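Local coordinates for concanavalin A-like lectin protein kinase family protein (Theobroma cacao, PDB 6CTH) that probably transfers phosphate from ATP to hydroxyl groups of proteins, through a kinase domain that here holds magnesium and an oxindole-type inhibitor, at residues H139-K143 against T144-M148; V230-V233 against W234-G238; Q282-Q285 against V286-E290. All blocks are in the same frame, centred on the assembly; numbering follows the deposited sequence.

Contact 1. Residues H139-K143 against T144-M148; sequences HRDIK and TSNIM. With MG (magnesium ion), chain C; FE7 (N-{(3Z)-2-oxo-3-[phenyl({4-[(piperidin-1-yl)methyl]phenyl}amino)methylidene]-2,3-dihydro-1H-indol-5-yl}ethanesulfonamide), chain B.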
loop_
_atom_site.group_PDB
_atom_site.type_symbol
_atom_site.label_atom_id
_atom_site.label_comp_id
_atom_site.label_asym_id
_atom_site.label_seq_id
_atom_site.Cartn_x
_atom_site.Cartn_y
_atom_site.Cartn_z
ATOM N N HIS A 139 -4.966 8.755 2.275
ATOM C CA HIS A 139 -3.608 8.333 1.932
ATOM C C HIS A 139 -3.214 8.697 0.490
ATOM O O HIS A 139 -2.107 9.254 0.239
ATOM C CB HIS A 139 -3.503 6.821 2.155
ATOM C CG HIS A 139 -2.131 6.278 1.957
ATOM N ND1 HIS A 139 -1.557 6.103 0.689
ATOM C CD2 HIS A 139 -1.181 5.928 2.859
ATOM C CE1 HIS A 139 -0.328 5.628 0.845
ATOM N NE2 HIS A 139 -0.067 5.537 2.151
ATOM N N ARG A 140 -4.072 8.311 -0.442
ATOM C CA ARG A 140 -3.932 8.659 -1.848
ATOM C C ARG A 140 -2.912 7.867 -2.652
ATOM O O ARG A 140 -2.771 8.089 -3.847
ATOM C CB ARG A 140 -3.731 10.163 -2.008
ATOM C CG ARG A 140 -4.942 10.957 -1.557
ATOM C CD ARG A 140 -4.734 12.446 -1.709
ATOM N NE ARG A 140 -4.716 12.850 -3.106
ATOM C CZ ARG A 140 -3.827 13.682 -3.630
ATOM N NH1 ARG A 140 -2.874 14.203 -2.876
ATOM N NH2 ARG A 140 -3.890 13.994 -4.913
ATOM N N ASP A 141 -2.225 6.931 -2.014
ATOM C CA ASP A 141 -1.289 6.085 -2.760
ATOM C C ASP A 141 -1.148 4.693 -2.201
ATOM O O ASP A 141 -0.040 4.147 -2.058
ATOM C CB ASP A 141 0.042 6.777 -2.902
ATOM C CG ASP A 141 0.870 6.257 -4.093
ATOM O OD1 ASP A 141 0.318 5.597 -4.991
ATOM O OD2 ASP A 141 2.069 6.592 -4.112
ATOM N N ILE A 142 -2.274 4.105 -1.875
ATOM C CA ILE A 142 -2.278 2.759 -1.415
ATOM C C ILE A 142 -1.884 1.816 -2.563
ATOM O O ILE A 142 -2.572 1.811 -3.575
ATOM C CB ILE A 142 -3.633 2.417 -0.821
ATOM C CG1 ILE A 142 -3.868 3.260 0.454
ATOM C CG2 ILE A 142 -3.743 0.943 -0.540
ATOM C CD1 ILE A 142 -5.342 3.324 0.848
ATOM N N LYS A 143 -0.840 1.012 -2.368
ATOM C CA LYS A 143 -0.420 0.001 -3.309
ATOM C C LYS A 143 0.587 -0.924 -2.596
ATOM O O LYS A 143 1.079 -0.568 -1.521
ATOM C CB LYS A 143 0.243 0.663 -4.536
ATOM C CG LYS A 143 1.348 1.600 -4.207
ATOM C CD LYS A 143 1.926 2.305 -5.471
ATOM C CE LYS A 143 2.984 3.315 -5.213
ATOM N NZ LYS A 143 3.528 3.936 -6.471
ATOM N N THR A 144 0.864 -2.111 -3.157
ATOM C CA THR A 144 1.721 -3.071 -2.422
ATOM C C THR A 144 3.181 -2.658 -2.229
ATOM O O THR A 144 3.777 -3.014 -1.207
ATOM C CB THR A 144 1.656 -4.516 -2.979
ATOM O OG1 THR A 144 2.348 -4.577 -4.202
ATOM C CG2 THR A 144 0.262 -4.990 -3.203
ATOM N N SER A 145 3.751 -1.809 -3.093
ATOM C CA SER A 145 5.074 -1.268 -2.837
ATOM C C SER A 145 5.159 -0.278 -1.677
ATOM O O SER A 145 6.254 0.113 -1.282
ATOM C CB SER A 145 5.692 -0.597 -4.082
ATOM O OG SER A 145 4.850 0.412 -4.599
ATOM N N ASN A 146 4.004 0.176 -1.184
ATOM C CA ASN A 146 3.935 1.005 -0.007
ATOM C C ASN A 146 3.574 0.236 1.238
ATOM O O ASN A 146 3.368 0.884 2.304
ATOM C CB ASN A 146 2.928 2.140 -0.207
ATOM C CG ASN A 146 3.478 3.242 -1.094
ATOM O OD1 ASN A 146 4.709 3.427 -1.208
ATOM N ND2 ASN A 146 2.608 3.955 -1.713
ATOM N N ILE A 147 3.539 -1.088 1.174
ATOM C CA ILE A 147 3.283 -1.924 2.365
ATOM C C ILE A 147 4.570 -2.658 2.763
ATOM O O ILE A 147 5.099 -3.478 2.001
ATOM C CB ILE A 147 2.123 -2.904 2.105
ATOM C CG1 ILE A 147 0.861 -2.110 1.726
ATOM C CG2 ILE A 147 1.883 -3.810 3.305
ATOM C CD1 ILE A 147 -0.296 -2.963 1.243
ATOM N N MET A 148 5.058 -2.360 3.973
ATOM C CA MET A 148 6.270 -2.973 4.493
ATOM C C MET A 148 5.936 -4.169 5.338
ATOM O O MET A 148 4.859 -4.203 6.002
ATOM C CB MET A 148 7.050 -1.952 5.333
ATOM C CG MET A 148 7.513 -0.724 4.589
ATOM S SD MET A 148 8.570 -1.160 3.166
ATOM C CE MET A 148 9.884 -1.894 4.086
HETATM MG MG MG C . 3.605 7.672 -3.435
HETATM C C4 FE7 B . 11.737 1.121 3.651
HETATM C C14 FE7 B . 11.772 0.047 -1.419
HETATM C C5 FE7 B . 11.685 1.523 4.998
HETATM C C6 FE7 B . 10.962 2.634 5.398
HETATM C C11 FE7 B . 12.586 -0.596 1.160
HETATM C C7 FE7 B . 10.252 3.344 4.447
HETATM C C8 FE7 B . 12.990 -0.326 4.998
HETATM C C9 FE7 B . 12.581 -0.062 3.594
HETATM C C10 FE7 B . 12.959 -0.886 2.556
HETATM C C12 FE7 B . 13.113 0.512 0.507
HETATM C C13 FE7 B . 12.703 0.829 -0.775
HETATM N N1 FE7 B . 12.429 0.642 5.761
HETATM N N2 FE7 B . 13.599 -2.026 2.852
HETATM C C3 FE7 B . 11.000 1.838 2.710
HETATM N N3 FE7 B . 17.383 -6.196 -0.267
HETATM O O2 FE7 B . 13.704 -1.234 5.406
HETATM C C2 FE7 B . 10.234 2.930 3.119
HETATM N N FE7 B . 9.345 3.610 2.235
HETATM S S FE7 B . 9.014 3.341 0.673
HETATM O O FE7 B . 10.072 2.575 0.097
HETATM O O1 FE7 B . 8.663 4.601 0.098
HETATM C C1 FE7 B . 7.577 2.346 0.891
HETATM C C FE7 B . 6.733 2.994 1.961
HETATM C C16 FE7 B . 11.655 -1.383 0.497
HETATM C C15 FE7 B . 11.250 -1.059 -0.785
HETATM C C17 FE7 B . 14.192 -3.051 2.083
HETATM C C22 FE7 B . 14.259 -2.994 0.698
HETATM C C21 FE7 B . 14.812 -4.043 -0.015
HETATM C C20 FE7 B . 15.305 -5.165 0.632
HETATM C C19 FE7 B . 15.231 -5.215 2.013
HETATM C C18 FE7 B . 14.685 -4.171 2.737
HETATM C C23 FE7 B . 15.923 -6.300 -0.149
HETATM C C28 FE7 B . 17.948 -7.391 -0.898
HETATM C C27 FE7 B . 19.457 -7.336 -0.934
HETATM C C26 FE7 B . 19.941 -6.091 -1.646
HETATM C C25 FE7 B . 19.269 -4.853 -1.087
HETATM C C24 FE7 B . 17.768 -5.021 -1.050
HETATM O O HOH W 1 6.466 2.610 -5.591
HETATM O O HOH W 2 4.891 6.274 -4.127
HETATM O O HOH W 3 3.517 8.695 -5.248
HETATM O O HOH W 4 5.161 9.126 -2.862
HETATM O O HOH W 5 2.378 9.081 -2.462
#

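Contact 2. Residues V230-V233 against W234-G238; sequences VPWV and WESYG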
loop_
_atom_site.group_PDB
_atom_site.type_symbol
_atom_site.label_atom_id
_atom_site.label_comp_id
_atom_site.label_asym_id
_atom_site.label_seq_id
_atom_site.Cartn_x
_atom_site.Cartn_y
_atom_site.Cartn_z
ATOM N N VAL A 230 -8.713 -6.031 -12.464
ATOM C CA VAL A 230 -10.032 -5.942 -11.898
ATOM C C VAL A 230 -11.117 -6.490 -12.868
ATOM O O VAL A 230 -11.972 -7.251 -12.434
ATOM C CB VAL A 230 -10.348 -4.504 -11.399
ATOM C CG1 VAL A 230 -11.798 -4.296 -11.048
ATOM C CG2 VAL A 230 -9.464 -4.165 -10.175
ATOM N N PRO A 231 -11.071 -6.108 -14.145
ATOM C CA PRO A 231 -12.106 -6.673 -15.071
ATOM C C PRO A 231 -12.040 -8.182 -15.186
ATOM O O PRO A 231 -13.089 -8.817 -15.255
ATOM C CB PRO A 231 -11.784 -6.042 -16.418
ATOM C CG PRO A 231 -11.001 -4.833 -16.124
ATOM C CD PRO A 231 -10.293 -5.059 -14.805
ATOM N N TRP A 232 -10.845 -8.760 -15.180
ATOM C CA TRP A 232 -10.713 -10.213 -15.236
ATOM C C TRP A 232 -11.235 -10.875 -13.984
ATOM O O TRP A 232 -11.898 -11.883 -14.055
ATOM C CB TRP A 232 -9.251 -10.603 -15.477
ATOM C CG TRP A 232 -8.970 -12.048 -15.424
ATOM C CD1 TRP A 232 -9.133 -12.957 -16.442
ATOM C CD2 TRP A 232 -8.422 -12.778 -14.321
ATOM N NE1 TRP A 232 -8.720 -14.213 -16.026
ATOM C CE2 TRP A 232 -8.276 -14.126 -14.736
ATOM C CE3 TRP A 232 -8.027 -12.429 -13.034
ATOM C CZ2 TRP A 232 -7.757 -15.122 -13.895
ATOM C CZ3 TRP A 232 -7.513 -13.429 -12.187
ATOM C CH2 TRP A 232 -7.388 -14.761 -12.633
ATOM N N VAL A 233 -10.963 -10.288 -12.798
ATOM C CA VAL A 233 -11.543 -10.828 -11.564
ATOM C C VAL A 233 -13.065 -10.724 -11.595
ATOM O O VAL A 233 -13.779 -11.692 -11.241
ATOM C CB VAL A 233 -10.934 -10.188 -10.272
ATOM C CG1 VAL A 233 -11.601 -10.753 -9.029
ATOM C CG2 VAL A 233 -9.446 -10.469 -10.198
ATOM N N TRP A 234 -13.595 -9.595 -12.068
ATOM C CA TRP A 234 -15.040 -9.419 -12.074
ATOM C C TRP A 234 -15.688 -10.450 -13.048
ATOM O O TRP A 234 -16.685 -11.095 -12.698
ATOM C CB TRP A 234 -15.433 -7.964 -12.403
ATOM C CG TRP A 234 -16.656 -7.573 -11.712
ATOM C CD1 TRP A 234 -17.866 -8.241 -11.742
ATOM C CD2 TRP A 234 -16.865 -6.427 -10.883
ATOM N NE1 TRP A 234 -18.777 -7.600 -10.932
ATOM C CE2 TRP A 234 -18.194 -6.491 -10.396
ATOM C CE3 TRP A 234 -16.068 -5.366 -10.488
ATOM C CZ2 TRP A 234 -18.750 -5.505 -9.539
ATOM C CZ3 TRP A 234 -16.620 -4.398 -9.584
ATOM C CH2 TRP A 234 -17.939 -4.482 -9.145
ATOM N N GLU A 235 -15.079 -10.636 -14.210
ATOM C CA GLU A 235 -15.582 -11.598 -15.174
ATOM C C GLU A 235 -15.512 -12.995 -14.572
ATOM O O GLU A 235 -16.433 -13.775 -14.717
ATOM C CB GLU A 235 -14.784 -11.526 -16.475
ATOM C CG GLU A 235 -15.380 -12.299 -17.638
ATOM C CD GLU A 235 -14.397 -12.472 -18.781
ATOM O OE1 GLU A 235 -13.501 -13.332 -18.678
ATOM O OE2 GLU A 235 -14.522 -11.746 -19.780
ATOM N N SER A 236 -14.431 -13.309 -13.876
ATOM C CA SER A 236 -14.303 -14.626 -13.267
ATOM C C SER A 236 -15.373 -14.868 -12.214
ATOM O O SER A 236 -15.916 -15.957 -12.117
ATOM C CB SER A 236 -12.926 -14.826 -12.655
ATOM O OG SER A 236 -11.930 -14.871 -13.648
ATOM N N TYR A 237 -15.659 -13.848 -11.414
ATOM C CA TYR A 237 -16.683 -13.951 -10.381
ATOM C C TYR A 237 -18.068 -14.180 -10.976
ATOM O O TYR A 237 -18.832 -14.986 -10.479
ATOM C CB TYR A 237 -16.685 -12.712 -9.484
ATOM C CG TYR A 237 -17.972 -12.493 -8.731
ATOM C CD1 TYR A 237 -18.278 -13.236 -7.609
ATOM C CD2 TYR A 237 -18.876 -11.539 -9.145
ATOM C CE1 TYR A 237 -19.458 -13.035 -6.927
ATOM C CE2 TYR A 237 -20.053 -11.327 -8.467
ATOM C CZ TYR A 237 -20.340 -12.079 -7.360
ATOM O OH TYR A 237 -21.522 -11.863 -6.693
ATOM N N GLY A 238 -18.378 -13.470 -12.049
ATOM C CA GLY A 238 -19.670 -13.606 -12.703
ATOM C C GLY A 238 -19.868 -14.943 -13.410
ATOM O O GLY A 238 -20.999 -15.317 -13.644
#

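Contact 3. Residues Q282-Q285 against V286-E290; sequences QVIQ and VLNFE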
loop_
_atom_site.group_PDB
_atom_site.type_symbol
_atom_site.label_atom_id
_atom_site.label_comp_id
_atom_site.label_asym_id
_atom_site.label_seq_id
_atom_site.Cartn_x
_atom_site.Cartn_y
_atom_site.Cartn_z
ATOM N N GLN A 282 -16.969 -1.577 7.364
ATOM C CA GLN A 282 -17.832 -2.629 6.809
ATOM C C GLN A 282 -17.022 -3.732 6.192
ATOM O O GLN A 282 -17.380 -4.902 6.300
ATOM C CB GLN A 282 -18.799 -2.067 5.782
ATOM C CG GLN A 282 -19.884 -1.152 6.344
ATOM C CD GLN A 282 -20.689 -0.446 5.263
ATOM O OE1 GLN A 282 -20.167 0.049 4.253
ATOM N NE2 GLN A 282 -22.004 -0.424 5.461
ATOM N N VAL A 283 -15.921 -3.356 5.506
ATOM C CA VAL A 283 -14.998 -4.324 4.950
ATOM C C VAL A 283 -14.444 -5.239 6.022
ATOM O O VAL A 283 -14.425 -6.446 5.843
ATOM C CB VAL A 283 -13.810 -3.585 4.231
ATOM C CG1 VAL A 283 -12.643 -4.518 3.944
ATOM C CG2 VAL A 283 -14.318 -2.927 2.949
ATOM N N ILE A 284 -14.007 -4.667 7.146
ATOM C CA ILE A 284 -13.415 -5.475 8.195
ATOM C C ILE A 284 -14.438 -6.464 8.774
ATOM O O ILE A 284 -14.076 -7.631 9.015
ATOM C CB ILE A 284 -12.798 -4.611 9.318
ATOM C CG1 ILE A 284 -11.592 -3.845 8.785
ATOM C CG2 ILE A 284 -12.398 -5.445 10.545
ATOM C CD1 ILE A 284 -11.175 -2.649 9.607
ATOM N N GLN A 285 -15.680 -6.014 8.943
ATOM C CA GLN A 285 -16.766 -6.876 9.431
ATOM C C GLN A 285 -16.946 -8.086 8.477
ATOM O O GLN A 285 -17.059 -9.233 8.928
ATOM C CB GLN A 285 -18.110 -6.102 9.525
ATOM C CG GLN A 285 -18.201 -4.932 10.496
ATOM C CD GLN A 285 -19.413 -3.971 10.177
ATOM O OE1 GLN A 285 -19.396 -2.765 10.479
ATOM N NE2 GLN A 285 -20.484 -4.537 9.557
ATOM N N VAL A 286 -16.942 -7.835 7.160
ATOM C CA VAL A 286 -17.128 -8.902 6.173
ATOM C C VAL A 286 -15.950 -9.881 6.152
ATOM O O VAL A 286 -16.157 -11.107 6.084
ATOM C CB VAL A 286 -17.424 -8.336 4.782
ATOM C CG1 VAL A 286 -17.473 -9.435 3.726
ATOM C CG2 VAL A 286 -18.731 -7.567 4.810
ATOM N N LEU A 287 -14.718 -9.352 6.160
ATOM C CA LEU A 287 -13.520 -10.184 6.238
ATOM C C LEU A 287 -13.480 -11.108 7.462
ATOM O O LEU A 287 -12.897 -12.218 7.378
ATOM C CB LEU A 287 -12.226 -9.308 6.233
ATOM C CG LEU A 287 -11.969 -8.662 4.865
ATOM C CD1 LEU A 287 -10.847 -7.660 4.994
ATOM C CD2 LEU A 287 -11.719 -9.638 3.700
ATOM N N ASN A 288 -14.070 -10.654 8.573
ATOM C CA ASN A 288 -14.158 -11.452 9.808
ATOM C C ASN A 288 -15.456 -12.224 9.926
ATOM O O ASN A 288 -15.763 -12.743 11.008
ATOM C CB ASN A 288 -13.965 -10.551 11.029
ATOM C CG ASN A 288 -12.565 -10.011 11.113
ATOM O OD1 ASN A 288 -12.281 -8.892 10.678
ATOM N ND2 ASN A 288 -11.654 -10.836 11.581
ATOM N N PHE A 289 -16.250 -12.262 8.859
ATOM C CA PHE A 289 -17.477 -13.047 8.803
ATOM C C PHE A 289 -18.449 -12.649 9.912
ATOM O O PHE A 289 -19.190 -13.497 10.430
ATOM C CB PHE A 289 -17.142 -14.540 8.854
ATOM C CG PHE A 289 -16.240 -14.991 7.740
ATOM C CD1 PHE A 289 -16.738 -15.119 6.444
ATOM C CD2 PHE A 289 -14.900 -15.283 7.986
ATOM C CE1 PHE A 289 -15.904 -15.525 5.401
ATOM C CE2 PHE A 289 -14.062 -15.681 6.960
ATOM C CZ PHE A 289 -14.563 -15.797 5.669
ATOM N N GLU A 290 -18.457 -11.361 10.248
ATOM C CA GLU A 290 -19.388 -10.775 11.197
ATOM C C GLU A 290 -20.538 -10.059 10.480
ATOM O O GLU A 290 -21.475 -9.561 11.138
ATOM C CB GLU A 290 -18.642 -9.808 12.143
ATOM C CG GLU A 290 -17.573 -10.479 12.995
ATOM C CD GLU A 290 -16.817 -9.525 13.946
ATOM O OE1 GLU A 290 -17.400 -8.552 14.484
ATOM O OE2 GLU A 290 -15.625 -9.762 14.210
#

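Contact 1. Residues H139-K143 against T144-M148
The catalytic loop of a protein kinase, with its HRDxKxxN signature, folds back on itself where Asn146 meets the main chain of Asp141. Asn146 ND2 donates to Asp141 O at 2.7 Å; the acceptor lies 2° out of the amide plane, and the donor lies in the carbonyl plane. This bond, with a weak one to Asp159, fixes the rotation of the amide. The Asp141 carboxylate stands at 81° to that amide, and its OD2 binds magnesium at 2.0 Å, while its OD1 is hydrogen-bonded to Thr180. Four waters and Asp159 complete the metal shell.

The Lys143 side chain crosses that of Asn146 obliquely, with CG between backbone N and carbonyl carbon (chi1 53°) and the rest of the chain extended. Among its methylenes, Lys143 CE is 3.5 Å from Ser145 OG and also touches Asn146 ND2. The ammonium of Lys143 is hydrogen-bonded to Thr180 OG1, and the salt bridge from Lys143 NZ to Asp141 OD2 is long, at 3.8 Å. At the short 3-10 segment 144-146, Asn146 N bonds back to Lys143 O at 3.0 Å. On the inhibitor side, Met148 CE lies 3.3 Å from FE7 C9.

Strand 136-138 leads into the loop and strand 147-149 leaves it to pair antiparallel with strand 155-157, while Thr144 packs against helices 99-103 and 196-212.

Contact 2. Residues V230-V233 against W234-G238
Ser236 sets its hydroxyl over one face of the Trp232 indole, with OG 3.9 Å above the ring plane and over its centre. The two residues are one turn apart on helix 229-238, an outer helix of the C-terminal lobe of the kinase fold, and the overlap is a worked case of i to i+4 spacing along an alpha-helix. Trp232 CG is anti to the backbone N (chi1 174°), and the indole stands out level with its own turn. Ser236 OG (chi1 -67°) leans back over it and donates to Trp232 O at 3.0 Å. Because Ser236 N also bonds to Trp232 O, at 2.9 Å, this carbonyl is gripped by two donors, which arrive from opposite faces of its plane. The buried hydroxyl is thereby satisfied within the helix.

A second pair lies on a different side of the helix. Val230 meets the indole of Trp234 at its edge, a loose apolar touch with CG1 4.4 Å from CE3. What holds that indole lies beyond the helix: NE1 is hydrogen-bonded to Pro297 O, and the ring packs edge-to-face with His271. Trp232 has a cation-pi partner in Arg214, while Val233 faces Val263 and Leu267 of helix 256-269. Underneath these side chains the regular backbone bonding continues, with Tyr237 N 2.9 Å from Val233 O.

Contact 3. Residues Q282-Q285 against V286-E290
Gln285 O is gripped at the point where its helix stops. Glu290 N donates to Gln285 O at 2.9 Å, with an N-H...O angle of 159°. Asn288 N adds a weak bond to Gln285 O at 3.3 Å. Asn288 N is itself shared, for its better bond runs to Ile284 O at 3.1 Å, so one amide hydrogen is divided between the last regular helical acceptor and the carbonyl that serves the turn. Further back the helix is regular, and Leu287 N bonds to Val283 O at 2.9 Å.

The pattern is a Schellman motif, a common way of ending an alpha-helix. Its outer bond spans five residues, from Glu290 N to Gln285 O, and its inner bond joins Phe289 N to Val286 O at 3.0 Å. Phe289 is the C-prime residue and takes a positive phi (58°), which reverses the chain so that the backbone N-H of Glu290 turns back on the helix. The Phe289 ring lies at the helix end, with Val286 O over one face, displaced toward the rim. Lys257 makes a cation-pi contact with that ring, and Tyr116 OH is hydrogen-bonded to Leu287 O, a carbonyl at the very end of helix 280-287.

On the buried flank, Val283 and Leu287 lie side by side and point the same way, with CG1 of the valine 3.8 Å from CD1 of the leucine. Val283 CG1 reaches this position by standing opposite its backbone N (chi1 165°). Val283 and Val286 both pack on helix 256-269, whereas Ile284 rests against Ala123 and Leu127 of helix 112-132. Past the turn, Glu290 CB lies 3.6 Å from Gln285 O.

In the fold
All three contacts are local, between side chains a few residues apart, yet each reflects its place in the kinase fold. Contact 1 is buried, its centre about 2 Å from the chain centre, and its chemistry is that of an active site: carboxylate, amide, ammonium, metal and water. The centres of contacts 2 and 3 lie about 22 and 20 Å from the chain centre; both are only partly buried and rely on backbone carbonyls and packed side chains. Both lean on helix 256-269, whereas helix 196-212 is shared by contacts 1 and 2. Contact 2 stays helical to its last residue, while contact 3 passes a helix end into the loop. Nearest atoms are about 11 Å apart in each pair.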